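Local coordinates for adenosine deaminase 1 (Arthrobacter aurescens, PDB 3RYS), which probably catalyses the zinc-dependent hydrolytic deamination of adenine to hypoxanthine, a step of purine salvage, at residues A[223-228]-A[254-259]; A[263-268]-A[275-280]. All blocks are in the same frame, centred on the assembly; numbering follows the deposited sequence.

Contacts 1 and 2 follow each other along the chain, contact 1 closing before contact 2 opens, and their centres lie about 9 Å apart on the same side of the chain's centre. Contact 1 joins the loop after strand 220-221 to the loop after helix 248-253; contact 2 packs helix 265-270 on strand 275-277, the parallel neighbour of strand 244-246. They touch directly: H263 of contact 2 packs against I225 and V257 of contact 1, M268 packs against M228, and H223 and D280 approach each other beside the same adenine. Through H223 and D280, the chain following strands 220-221 and 275-277 converges on one zinc and substrate site.

Contact 1 (A[223-228]-A[254-259]); sequences HGIRCM and LRAVDK. With ADE (adenine), chain D.
I225 meets V257 and A256 through the end of its side chain: CD1 lies 4.1 Å from V257 CG2 and 4.3 Å from A256 CB. The isoleucine and valine chains cross obliquely, a purely apolar touch that suits branched residues where the 3-10 segment meets the loop in a buried place. The reach of I225 comes from CG1 standing between the backbone N and the carbonyl carbon (chi1 60°), with CD1 extended beyond it. A256, with a single methyl, fits where its side chain also comes within about 5 Å of that of E202, the predicted proton donor.

Two residues before I225, the ring of H223 turns its edge to adenine, with N6 of the base near the ring plane, 3.0 Å from NE2 of H223. An alanine here lacks the ring, and adenine N6 would probably be left without the nitrogen beside it, and the rings of H19 and H199 without a packing partner. G224, with positive phi, suits the turn between H223 and the 3-10 segment that carries I225.

Further out, R255 has positive phi and ends helix 248-253 in a Schellman motif. Its guanidinium grips D258 end-on: NH1 bonds to O of D258 at 2.9 Å, while NH2 reaches OD2 of D258, on the anti lone pair, at 3.0 Å in a salt bridge. This clasp fastens the turn bearing A256 and V257. H223, just beyond strand 220-221 and facing the substrate, lies at the active-site mouth of the TIM barrel, as in adenosine deaminase relatives.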
loop_
_atom_site.group_PDB
_atom_site.type_symbol
_atom_site.label_atom_id
_atom_site.label_comp_id
_atom_site.label_asym_id
_atom_site.label_seq_id
_atom_site.Cartn_x
_atom_site.Cartn_y
_atom_site.Cartn_z
ATOM N N HIS A 223 -6.515 3.588 -3.466
ATOM C CA HIS A 223 -6.699 5.011 -3.754
ATOM C C HIS A 223 -8.189 5.341 -3.934
ATOM O O HIS A 223 -8.887 5.627 -2.961
ATOM C CB HIS A 223 -5.871 5.464 -4.964
ATOM C CG HIS A 223 -4.396 5.498 -4.707
ATOM N ND1 HIS A 223 -3.823 6.329 -3.768
ATOM C CD2 HIS A 223 -3.373 4.809 -5.271
ATOM C CE1 HIS A 223 -2.514 6.143 -3.756
ATOM N NE2 HIS A 223 -2.215 5.232 -4.662
ATOM N N GLY A 224 -8.667 5.304 -5.172
ATOM C CA GLY A 224 -10.081 5.483 -5.453
ATOM C C GLY A 224 -10.620 6.897 -5.304
ATOM O O GLY A 224 -11.827 7.110 -5.382
ATOM N N ILE A 225 -9.739 7.872 -5.105
ATOM C CA ILE A 225 -10.191 9.235 -4.843
ATOM C C ILE A 225 -10.919 9.890 -6.021
ATOM O O ILE A 225 -11.724 10.806 -5.829
ATOM C CB ILE A 225 -9.040 10.150 -4.390
ATOM C CG1 ILE A 225 -7.960 10.219 -5.470
ATOM C CG2 ILE A 225 -8.466 9.671 -3.061
ATOM C CD1 ILE A 225 -7.027 11.408 -5.317
ATOM N N ARG A 226 -10.641 9.431 -7.238
ATOM C CA ARG A 226 -11.284 10.024 -8.410
ATOM C C ARG A 226 -12.719 9.539 -8.601
ATOM O O ARG A 226 -13.407 9.954 -9.533
ATOM C CB ARG A 226 -10.453 9.815 -9.676
ATOM C CG ARG A 226 -9.239 10.726 -9.752
ATOM C CD ARG A 226 -8.687 10.790 -11.159
ATOM N NE ARG A 226 -9.650 11.374 -12.085
ATOM C CZ ARG A 226 -9.537 11.330 -13.410
ATOM N NH1 ARG A 226 -8.501 10.719 -13.967
ATOM N NH2 ARG A 226 -10.467 11.889 -14.178
ATOM N N CYS A 227 -13.176 8.674 -7.702
ATOM C CA CYS A 227 -14.554 8.212 -7.737
ATOM C C CYS A 227 -15.494 9.381 -7.478
ATOM O O CYS A 227 -16.657 9.357 -7.878
ATOM C CB CYS A 227 -14.784 7.132 -6.681
ATOM S SG CYS A 227 -14.837 7.778 -4.997
ATOM N N MET A 228 -14.983 10.407 -6.807
ATOM C CA MET A 228 -15.790 11.567 -6.455
ATOM C C MET A 228 -16.321 12.301 -7.687
ATOM O O MET A 228 -17.198 13.153 -7.578
ATOM C CB MET A 228 -14.985 12.525 -5.573
ATOM C CG MET A 228 -14.620 11.972 -4.198
ATOM S SD MET A 228 -16.018 11.905 -3.054
ATOM C CE MET A 228 -16.734 10.323 -3.468
ATOM N N LEU A 254 2.235 13.469 -5.027
ATOM C CA LEU A 254 2.186 13.084 -6.436
ATOM C C LEU A 254 1.354 14.078 -7.231
ATOM O O LEU A 254 1.156 13.917 -8.436
ATOM C CB LEU A 254 1.619 11.672 -6.606
ATOM C CG LEU A 254 2.490 10.514 -6.125
ATOM C CD1 LEU A 254 1.930 9.203 -6.637
ATOM C CD2 LEU A 254 3.928 10.699 -6.585
ATOM N N ARG A 255 0.856 15.095 -6.535
ATOM C CA ARG A 255 0.113 16.193 -7.153
ATOM C C ARG A 255 -1.287 15.803 -7.644
ATOM O O ARG A 255 -1.913 16.546 -8.392
ATOM C CB ARG A 255 0.921 16.839 -8.285
ATOM C CG ARG A 255 2.395 17.045 -7.971
ATOM C CD ARG A 255 2.631 17.670 -6.600
ATOM N NE ARG A 255 2.172 19.054 -6.508
ATOM C CZ ARG A 255 1.231 19.481 -5.668
ATOM N NH1 ARG A 255 0.639 18.632 -4.841
ATOM N NH2 ARG A 255 0.880 20.759 -5.650
ATOM N N ALA A 256 -1.777 14.643 -7.219
ATOM C CA ALA A 256 -3.160 14.268 -7.492
ATOM C C ALA A 256 -4.076 15.210 -6.727
ATOM O O ALA A 256 -5.183 15.514 -7.167
ATOM C CB ALA A 256 -3.418 12.829 -7.085
ATOM N N VAL A 257 -3.595 15.662 -5.571
ATOM C CA VAL A 257 -4.281 16.657 -4.754
ATOM C C VAL A 257 -3.311 17.802 -4.485
ATOM O O VAL A 257 -2.151 17.570 -4.137
ATOM C CB VAL A 257 -4.759 16.064 -3.408
ATOM C CG1 VAL A 257 -5.284 17.160 -2.503
ATOM C CG2 VAL A 257 -5.827 15.008 -3.638
ATOM N N ASP A 258 -3.776 19.034 -4.649
ATOM C CA ASP A 258 -2.883 20.184 -4.560
ATOM C C ASP A 258 -2.246 20.291 -3.181
ATOM O O ASP A 258 -1.030 20.175 -3.038
ATOM C CB ASP A 258 -3.627 21.473 -4.905
ATOM C CG ASP A 258 -2.716 22.683 -4.920
ATOM O OD1 ASP A 258 -3.236 23.821 -4.903
ATOM O OD2 ASP A 258 -1.480 22.497 -4.945
ATOM N N LYS A 259 -3.076 20.524 -2.171
ATOM C CA LYS A 259 -2.619 20.575 -0.789
ATOM C C LYS A 259 -3.417 19.589 0.050
ATOM O O LYS A 259 -4.540 19.225 -0.300
ATOM C CB LYS A 259 -2.773 21.984 -0.220
ATOM C CG LYS A 259 -1.842 23.011 -0.846
ATOM C CD LYS A 259 -2.413 24.418 -0.739
ATOM C CE LYS A 259 -2.564 24.857 0.709
ATOM N NZ LYS A 259 -3.357 26.118 0.813
HETATM N N9 ADE D . 3.565 1.751 -7.394
HETATM C C8 ADE D . 3.938 1.990 -6.098
HETATM N N7 ADE D . 3.151 2.826 -5.454
HETATM C C5 ADE D . 2.195 3.162 -6.402
HETATM C C6 ADE D . 1.071 4.015 -6.354
HETATM N N6 ADE D . 0.726 4.708 -5.262
HETATM N N1 ADE D . 0.320 4.128 -7.473
HETATM C C2 ADE D . 0.676 3.431 -8.563
HETATM N N3 ADE D . 1.706 2.598 -8.731
HETATM C C4 ADE D . 2.433 2.509 -7.603
#

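Contact 2 (A[263-268]-A[275-280]); sequences HPLPEM and VCVNSD. With ZN (zinc ion), chain C; ADE (adenine), chain D.
L265 and M268 pack on V275 and V277 where helix 265-270 lies against strand 275-277, the last part of a beta-alpha-beta unit that starts at strand 244-246 in this TIM-barrel protein. L265 spreads its two methyls over the strand: CD1 lies 3.8 Å from V275 CG2, and CD2 lies 4.0 Å from V277 CG2. Its CG is anti to the backbone N (chi1 -175°), which carries the forked end toward both valines; the L265 side chain runs past that of V275 in the opposite direction and crosses that of V277 at about a right angle. Beta-branched valines suit the strand, while the longer leucine spans both of them. M268 adds its flexible end, bent at chi3, to place CE 3.8 Å from V275 CG1. L296 of helix 289-300 covers L265 and V277 as well, and L310 of helix 304-317 touches both valines, so the seam is buried.

H263 caps the start of the helix: its ND1 takes the N-H of L265 at 3.0 Å, nearly in the ring plane, with an N-H...acceptor angle of 151°. The tight turn into the helix suits P264, whose CD lies 3.0 Å above the imidazole plane of H263, offset toward the rim.

Beyond the strand's end, D280 binds zinc through OD2 at 2.3 Å, beside H19, H21 and H199; adenine N6 also reaches the metal. OD1 of D280 is hydrogen-bonded to S250 OG. One carboxylate oxygen thus serves the metal while the other is held by a second-shell serine, which is likely to fix the rotation of the carboxylate beside the amino group that leaves as ammonia.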
loop_
_atom_site.group_PDB
_atom_site.type_symbol
_atom_site.label_atom_id
_atom_site.label_comp_id
_atom_site.label_asym_id
_atom_site.label_seq_id
_atom_site.Cartn_x
_atom_site.Cartn_y
_atom_site.Cartn_z
ATOM N N HIS A 263 -7.832 17.707 0.436
ATOM C CA HIS A 263 -8.086 16.278 0.261
ATOM C C HIS A 263 -9.535 15.880 0.548
ATOM O O HIS A 263 -10.123 16.333 1.529
ATOM C CB HIS A 263 -7.133 15.441 1.104
ATOM C CG HIS A 263 -6.949 14.051 0.586
ATOM N ND1 HIS A 263 -7.889 13.059 0.764
ATOM C CD2 HIS A 263 -5.939 13.490 -0.122
ATOM C CE1 HIS A 263 -7.464 11.947 0.193
ATOM N NE2 HIS A 263 -6.283 12.182 -0.352
ATOM N N PRO A 264 -10.107 15.020 -0.312
ATOM C CA PRO A 264 -11.506 14.575 -0.240
ATOM C C PRO A 264 -11.797 13.648 0.929
ATOM O O PRO A 264 -12.964 13.389 1.198
ATOM C CB PRO A 264 -11.696 13.789 -1.543
ATOM C CG PRO A 264 -10.536 14.155 -2.413
ATOM C CD PRO A 264 -9.416 14.459 -1.485
ATOM N N LEU A 265 -10.767 13.150 1.603
ATOM C CA LEU A 265 -10.967 12.163 2.666
ATOM C C LEU A 265 -12.099 12.498 3.648
ATOM O O LEU A 265 -12.952 11.654 3.917
ATOM C CB LEU A 265 -9.670 11.890 3.428
ATOM C CG LEU A 265 -9.868 10.776 4.453
ATOM C CD1 LEU A 265 -10.172 9.477 3.735
ATOM C CD2 LEU A 265 -8.661 10.627 5.362
ATOM N N PRO A 266 -12.107 13.727 4.194
ATOM C CA PRO A 266 -13.173 14.084 5.139
ATOM C C PRO A 266 -14.557 13.896 4.524
ATOM O O PRO A 266 -15.427 13.292 5.144
ATOM C CB PRO A 266 -12.922 15.572 5.409
ATOM C CG PRO A 266 -11.491 15.789 5.086
ATOM C CD PRO A 266 -11.158 14.835 3.980
ATOM N N GLU A 267 -14.745 14.411 3.314
ATOM C CA GLU A 267 -16.020 14.309 2.614
ATOM C C GLU A 267 -16.377 12.852 2.308
ATOM O O GLU A 267 -17.545 12.456 2.400
ATOM C CB GLU A 267 -15.983 15.135 1.322
ATOM C CG GLU A 267 -17.281 15.100 0.516
ATOM C CD GLU A 267 -17.214 15.927 -0.769
ATOM O OE1 GLU A 267 -16.114 16.399 -1.131
ATOM O OE2 GLU A 267 -18.267 16.102 -1.419
ATOM N N MET A 268 -15.365 12.063 1.948
ATOM C CA MET A 268 -15.550 10.649 1.623
ATOM C C MET A 268 -16.049 9.884 2.842
ATOM O O MET A 268 -16.932 9.025 2.743
ATOM C CB MET A 268 -14.241 10.028 1.123
ATOM C CG MET A 268 -13.735 10.594 -0.197
ATOM S SD MET A 268 -12.083 10.006 -0.634
ATOM C CE MET A 268 -12.449 8.411 -1.375
ATOM N N VAL A 275 -13.686 4.136 3.749
ATOM C CA VAL A 275 -12.296 4.520 3.533
ATOM C C VAL A 275 -11.401 4.259 4.737
ATOM O O VAL A 275 -11.860 4.232 5.881
ATOM C CB VAL A 275 -12.180 6.012 3.173
ATOM C CG1 VAL A 275 -12.678 6.264 1.753
ATOM C CG2 VAL A 275 -12.938 6.858 4.187
ATOM N N CYS A 276 -10.114 4.071 4.463
ATOM C CA CYS A 276 -9.110 3.966 5.511
ATOM C C CYS A 276 -7.833 4.689 5.089
ATOM O O CYS A 276 -7.660 5.027 3.917
ATOM C CB CYS A 276 -8.820 2.503 5.855
ATOM S SG CYS A 276 -8.089 1.527 4.518
ATOM N N VAL A 277 -6.950 4.921 6.055
ATOM C CA VAL A 277 -5.744 5.716 5.850
ATOM C C VAL A 277 -4.509 4.831 5.698
ATOM O O VAL A 277 -4.281 3.927 6.502
ATOM C CB VAL A 277 -5.536 6.694 7.024
ATOM C CG1 VAL A 277 -4.252 7.480 6.855
ATOM C CG2 VAL A 277 -6.727 7.632 7.140
ATOM N N ASN A 278 -3.718 5.103 4.664
ATOM C CA ASN A 278 -2.532 4.312 4.353
ATOM C C ASN A 278 -1.364 5.207 3.938
ATOM O O ASN A 278 -1.571 6.329 3.472
ATOM C CB ASN A 278 -2.841 3.310 3.238
ATOM C CG ASN A 278 -4.052 2.444 3.547
ATOM O OD1 ASN A 278 -5.199 2.875 3.405
ATOM N ND2 ASN A 278 -3.798 1.209 3.962
ATOM N N SER A 279 -0.136 4.721 4.103
ATOM C CA SER A 279 1.032 5.542 3.779
ATOM C C SER A 279 1.581 5.246 2.380
ATOM O O SER A 279 2.363 6.032 1.836
ATOM C CB SER A 279 2.124 5.417 4.852
ATOM O OG SER A 279 2.666 4.112 4.905
ATOM N N ASP A 280 1.166 4.112 1.815
ATOM C CA ASP A 280 1.446 3.772 0.418
ATOM C C ASP A 280 2.931 3.512 0.138
ATOM O O ASP A 280 3.359 2.361 0.060
ATOM C CB ASP A 280 0.896 4.859 -0.517
ATOM C CG ASP A 280 0.899 4.435 -1.974
ATOM O OD1 ASP A 280 0.810 5.316 -2.853
ATOM O OD2 ASP A 280 0.992 3.220 -2.240
HETATM ZN ZN ZN C . 0.000 2.550 -4.195
HETATM N N9 ADE D . 3.565 1.751 -7.394
HETATM C C8 ADE D . 3.938 1.990 -6.098
HETATM N N7 ADE D . 3.151 2.826 -5.454
HETATM C C5 ADE D . 2.195 3.162 -6.402
HETATM C C6 ADE D . 1.071 4.015 -6.354
HETATM N N6 ADE D . 0.726 4.708 -5.262
HETATM N N1 ADE D . 0.320 4.128 -7.473
HETATM C C2 ADE D . 0.676 3.431 -8.563
HETATM N N3 ADE D . 1.706 2.598 -8.731
HETATM C C4 ADE D . 2.433 2.509 -7.603
#